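Side-chain contacts in putative uncharacterized protein (PDB 3M3I), which is of unknown function but belongs to the DUF985 family of the cupin superfamily, consistent with a beta-barrel fold, and forms a two-chain assembly: residues Asn19-Trp24 with Leu66-Ser71; Val136-Arg139 with Leu145-Tyr148. All blocks are in the same frame, centred on the assembly; numbering follows the deposited sequence.

Contact 1: Asn19-Trp24 with Leu66-Ser71; sequences NTAEFW and LCTPES
Leu66 and Trp24 meet where an N-terminal helix packs on the end of a strand in a cupin-type antiparallel beta fold, an example of how a short helix can meet a strand end through a few apolar atoms without any hydrogen bond between the two segments. The branch that does most of the work is Leu66 CD1, which comes up to Trp24 CB at 3.6 Å. It stands oblique to the indole, meeting the root of the side chain, while the rings beyond lead away from strand 56-67. Trp24 holds CG anti to its carbonyl carbon (chi1 -67°), and this turn carries the indole off toward Tyr171, whose hydroxyl is hydrogen-bonded to NE1 and whose ring meets it with the planes at about 45°. Over one face of the indole lies Phe23, its CD1 3.6 Å above the plane of the Trp24 ring; Ala138 of the second subunit also packs on Trp24, so the helix start lies close to the dimer interface. Leu66 in turn has CG anti to the backbone N (chi1 178°), which sends its two methyls toward the helix. Leu66 CD1 lies 4.0 Å from Ala21 O, and Leu66 CD2 faces the Ala21 methyl. Ala21 and Trp24, one turn apart, thus each turn a CB to a different branch of the leucine, Ala21 more loosely. Beyond the strand end, Thr68 extends the apolar seam, since its methyl and not its hydroxyl is turned to the helix: Thr68 CG2 touches Ala21 CB at 4.0 Å.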
loop_
_atom_site.group_PDB
_atom_site.type_symbol
_atom_site.label_atom_id
_atom_site.label_comp_id
_atom_site.label_asym_id
_atom_site.label_seq_id
_atom_site.Cartn_x
_atom_site.Cartn_y
_atom_site.Cartn_z
ATOM N N ASN A 19 -21.106 -6.968 0.147
ATOM C CA ASN A 19 -20.563 -6.485 1.416
ATOM C C ASN A 19 -20.936 -5.025 1.678
ATOM O O ASN A 19 -21.456 -4.321 0.808
ATOM C CB ASN A 19 -19.033 -6.619 1.456
ATOM C CG ASN A 19 -18.558 -8.063 1.507
ATOM O OD1 ASN A 19 -19.294 -8.967 1.889
ATOM N ND2 ASN A 19 -17.305 -8.274 1.137
ATOM N N THR A 20 -20.616 -4.580 2.886
ATOM C CA THR A 20 -21.160 -3.387 3.474
ATOM C C THR A 20 -20.171 -3.072 4.609
ATOM O O THR A 20 -19.373 -3.946 4.965
ATOM C CB THR A 20 -22.606 -3.702 3.964
ATOM O OG1 THR A 20 -23.318 -2.496 4.268
ATOM C CG2 THR A 20 -22.587 -4.651 5.184
ATOM N N ALA A 21 -20.215 -1.855 5.158
ATOM C CA ALA A 21 -19.267 -1.411 6.201
ATOM C C ALA A 21 -19.168 -2.299 7.444
ATOM O O ALA A 21 -18.071 -2.548 7.933
ATOM C CB ALA A 21 -19.569 0.029 6.632
ATOM N N GLU A 22 -20.307 -2.753 7.960
ATOM C CA GLU A 22 -20.344 -3.637 9.134
ATOM C C GLU A 22 -19.429 -4.835 8.968
ATOM O O GLU A 22 -18.699 -5.187 9.894
ATOM C CB GLU A 22 -21.767 -4.159 9.396
ATOM C CG GLU A 22 -22.713 -3.122 9.950
ATOM C CD GLU A 22 -24.118 -3.661 10.241
ATOM O OE1 GLU A 22 -24.291 -4.883 10.476
ATOM O OE2 GLU A 22 -25.054 -2.831 10.243
ATOM N N PHE A 23 -19.508 -5.463 7.793
ATOM C CA PHE A 23 -18.694 -6.631 7.442
ATOM C C PHE A 23 -17.196 -6.365 7.636
ATOM O O PHE A 23 -16.508 -7.137 8.288
ATOM C CB PHE A 23 -18.998 -7.053 5.986
ATOM C CG PHE A 23 -18.099 -8.136 5.453
ATOM C CD1 PHE A 23 -16.866 -7.818 4.881
ATOM C CD2 PHE A 23 -18.491 -9.466 5.505
ATOM C CE1 PHE A 23 -16.038 -8.814 4.387
ATOM C CE2 PHE A 23 -17.669 -10.472 5.003
ATOM C CZ PHE A 23 -16.440 -10.149 4.447
ATOM N N TRP A 24 -16.704 -5.270 7.075
ATOM C CA TRP A 24 -15.271 -4.951 7.133
ATOM C C TRP A 24 -14.809 -4.485 8.510
ATOM O O TRP A 24 -13.672 -4.743 8.893
ATOM C CB TRP A 24 -14.907 -3.894 6.106
ATOM C CG TRP A 24 -15.037 -4.366 4.730
ATOM C CD1 TRP A 24 -15.929 -3.939 3.803
ATOM C CD2 TRP A 24 -14.267 -5.397 4.112
ATOM N NE1 TRP A 24 -15.757 -4.635 2.632
ATOM C CE2 TRP A 24 -14.738 -5.533 2.795
ATOM C CE3 TRP A 24 -13.223 -6.217 4.547
ATOM C CZ2 TRP A 24 -14.202 -6.448 1.902
ATOM C CZ3 TRP A 24 -12.689 -7.125 3.666
ATOM C CH2 TRP A 24 -13.182 -7.236 2.350
ATOM N N LEU A 66 -11.117 2.570 6.852
ATOM C CA LEU A 66 -12.455 2.580 6.238
ATOM C C LEU A 66 -13.162 3.903 6.543
ATOM O O LEU A 66 -13.046 4.454 7.635
ATOM C CB LEU A 66 -13.272 1.359 6.685
ATOM C CG LEU A 66 -14.726 1.166 6.214
ATOM C CD1 LEU A 66 -15.151 -0.316 6.238
ATOM C CD2 LEU A 66 -15.690 1.989 7.060
ATOM N N CYS A 67 -13.890 4.401 5.551
ATOM C CA CYS A 67 -14.547 5.707 5.583
ATOM C C CYS A 67 -16.013 5.490 5.184
ATOM O O CYS A 67 -16.297 4.655 4.344
ATOM C CB CYS A 67 -13.840 6.616 4.586
ATOM S SG CYS A 67 -14.084 8.404 4.718
ATOM N N THR A 68 -16.930 6.226 5.808
ATOM C CA THR A 68 -18.361 6.161 5.494
ATOM C C THR A 68 -18.881 7.583 5.277
ATOM O O THR A 68 -18.181 8.539 5.578
ATOM C CB THR A 68 -19.158 5.487 6.634
ATOM O OG1 THR A 68 -18.771 6.058 7.889
ATOM C CG2 THR A 68 -18.901 3.988 6.679
ATOM N N PRO A 69 -20.107 7.732 4.741
ATOM C CA PRO A 69 -20.673 9.088 4.632
ATOM C C PRO A 69 -20.945 9.758 5.991
ATOM O O PRO A 69 -20.842 10.976 6.101
ATOM C CB PRO A 69 -21.970 8.870 3.850
ATOM C CG PRO A 69 -21.801 7.559 3.169
ATOM C CD PRO A 69 -20.960 6.734 4.074
ATOM N N GLU A 70 -21.272 8.958 7.006
ATOM C CA GLU A 70 -21.503 9.459 8.364
ATOM C C GLU A 70 -20.194 9.624 9.155
ATOM O O GLU A 70 -20.199 10.256 10.207
ATOM C CB GLU A 70 -22.467 8.537 9.123
ATOM C CG GLU A 70 -23.909 8.519 8.569
ATOM C CD GLU A 70 -24.929 7.859 9.522
ATOM O OE1 GLU A 70 -24.507 7.369 10.596
ATOM O OE2 GLU A 70 -26.147 7.827 9.204
ATOM N N SER A 71 -19.086 9.063 8.651
ATOM C CA SER A 71 -17.781 9.150 9.323
ATOM C C SER A 71 -16.615 9.503 8.376
ATOM O O SER A 71 -15.747 8.682 8.097
ATOM C CB SER A 71 -17.478 7.849 10.070
ATOM O OG SER A 71 -16.550 8.076 11.116
#

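Contact 2: Val136-Arg139 with Leu145-Tyr148; sequences VGAR and LLQY
Leu146 reaches along the outgoing chain at Gly137 and Ala138, and its side chain can be followed atom by atom as an illustration of how a leucine closes the base of a loop. CB starts beside the Gly137 carbonyl, 4.1 Å from Gly137 O. CG, held anti to the carbonyl carbon of Leu146 (chi1 -73°), draws closer, to 3.8 Å from Gly137 O. At the tip, Leu146 CD2 is 3.6 Å from Gly137 O and also lies against Ala138, 3.7 Å from Ala138 CA and 3.8 Å from Ala138 CB. The side chain also packs on Leu173 of the second subunit. The backbones are joined by one hydrogen bond, Gly137 N to Leu145 O at 3.0 Å; the donor stands well above the carbonyl plane, and the N-H...O angle is 147°. Val136 CA adds a CH...O contact to the same Leu145 oxygen at 3.2 Å. Further along, Val136 CG2 rests on Tyr148 CB at 4.2 Å, while Gln147 hydrogen-bonds to Thr62 and Ser175 of the second subunit. A loop whose two ends pair through a glycine, carrying the chain from strand 130-136 to strand 147-150 of the other sheet, is consistent with the antiparallel beta-barrel of cupins.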
loop_
_atom_site.group_PDB
_atom_site.type_symbol
_atom_site.label_atom_id
_atom_site.label_comp_id
_atom_site.label_asym_id
_atom_site.label_seq_id
_atom_site.Cartn_x
_atom_site.Cartn_y
_atom_site.Cartn_z
ATOM N N VAL A 136 -9.665 7.942 -4.927
ATOM C CA VAL A 136 -8.946 6.666 -4.831
ATOM C C VAL A 136 -9.960 5.566 -5.106
ATOM O O VAL A 136 -10.923 5.410 -4.356
ATOM C CB VAL A 136 -8.325 6.482 -3.417
ATOM C CG1 VAL A 136 -7.777 5.042 -3.221
ATOM C CG2 VAL A 136 -7.236 7.507 -3.199
ATOM N N GLY A 137 -9.768 4.823 -6.195
ATOM C CA GLY A 137 -10.789 3.850 -6.639
ATOM C C GLY A 137 -10.300 2.944 -7.753
ATOM O O GLY A 137 -9.139 3.042 -8.164
ATOM N N ALA A 138 -11.186 2.072 -8.237
ATOM C CA ALA A 138 -10.829 1.032 -9.215
ATOM C C ALA A 138 -11.403 1.250 -10.624
ATOM O O ALA A 138 -11.141 0.456 -11.529
ATOM C CB ALA A 138 -11.259 -0.345 -8.692
ATOM N N ARG A 139 -12.216 2.287 -10.810
ATOM C CA ARG A 139 -12.637 2.661 -12.144
ATOM C C ARG A 139 -11.704 3.746 -12.615
ATOM O O ARG A 139 -12.021 4.942 -12.580
ATOM C CB ARG A 139 -14.083 3.133 -12.174
ATOM C CG ARG A 139 -15.094 2.036 -11.894
ATOM C CD ARG A 139 -16.265 2.622 -11.131
ATOM N NE ARG A 139 -17.438 1.753 -11.074
ATOM C CZ ARG A 139 -18.541 2.050 -10.393
ATOM N NH1 ARG A 139 -18.622 3.192 -9.706
ATOM N NH2 ARG A 139 -19.562 1.208 -10.386
ATOM N N LEU A 145 -7.991 6.496 -9.003
ATOM C CA LEU A 145 -6.610 6.043 -8.891
ATOM C C LEU A 145 -6.484 4.942 -7.848
ATOM O O LEU A 145 -6.785 5.169 -6.685
ATOM C CB LEU A 145 -5.726 7.223 -8.512
ATOM C CG LEU A 145 -5.661 8.387 -9.512
ATOM C CD1 LEU A 145 -4.906 9.603 -8.945
ATOM C CD2 LEU A 145 -5.054 7.951 -10.825
ATOM N N LEU A 146 -6.040 3.753 -8.243
ATOM C CA LEU A 146 -5.901 2.633 -7.319
ATOM C C LEU A 146 -4.943 2.922 -6.180
ATOM O O LEU A 146 -5.059 2.352 -5.102
ATOM C CB LEU A 146 -5.408 1.389 -8.041
ATOM C CG LEU A 146 -6.348 0.614 -8.959
ATOM C CD1 LEU A 146 -5.514 -0.368 -9.734
ATOM C CD2 LEU A 146 -7.476 -0.099 -8.188
ATOM N N GLN A 147 -3.989 3.808 -6.434
ATOM C CA GLN A 147 -2.978 4.202 -5.461
ATOM C C GLN A 147 -2.774 5.715 -5.579
ATOM O O GLN A 147 -2.878 6.271 -6.660
ATOM C CB GLN A 147 -1.692 3.432 -5.781
ATOM C CG GLN A 147 -0.524 3.665 -4.852
ATOM C CD GLN A 147 0.819 3.252 -5.452
ATOM O OE1 GLN A 147 1.796 3.934 -5.270
ATOM N NE2 GLN A 147 0.865 2.113 -6.133
ATOM N N TYR A 148 -2.488 6.373 -4.463
ATOM C CA TYR A 148 -2.175 7.797 -4.432
ATOM C C TYR A 148 -1.497 8.151 -3.111
ATOM O O TYR A 148 -1.827 7.586 -2.067
ATOM C CB TYR A 148 -3.435 8.636 -4.616
ATOM C CG TYR A 148 -3.184 10.114 -4.476
ATOM C CD1 TYR A 148 -2.847 10.896 -5.582
ATOM C CD2 TYR A 148 -3.247 10.729 -3.234
ATOM C CE1 TYR A 148 -2.605 12.263 -5.448
ATOM C CE2 TYR A 148 -3.007 12.079 -3.096
ATOM C CZ TYR A 148 -2.681 12.840 -4.197
ATOM O OH TYR A 148 -2.446 14.180 -4.029
#

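From the N terminus, helix 21-27 comes first, and contact 1 closes the long loop of chain that runs through strands 38-44 and 48-50 and back along strand 56-67, whose end it meets. The chain then passes through strands 81-87 and 92-98 before contact 2 closes a much shorter loop, with five residues between segments 136-139 and 145-148. The two are in series, neither nested nor crossing, with centres 18 Å apart and nearest atoms about 9 Å apart. Both reach the seven-stranded antiparallel sheet; contact 2 also ties it to the five-stranded one. Each touches the second subunit, so both closures border the dimer interface.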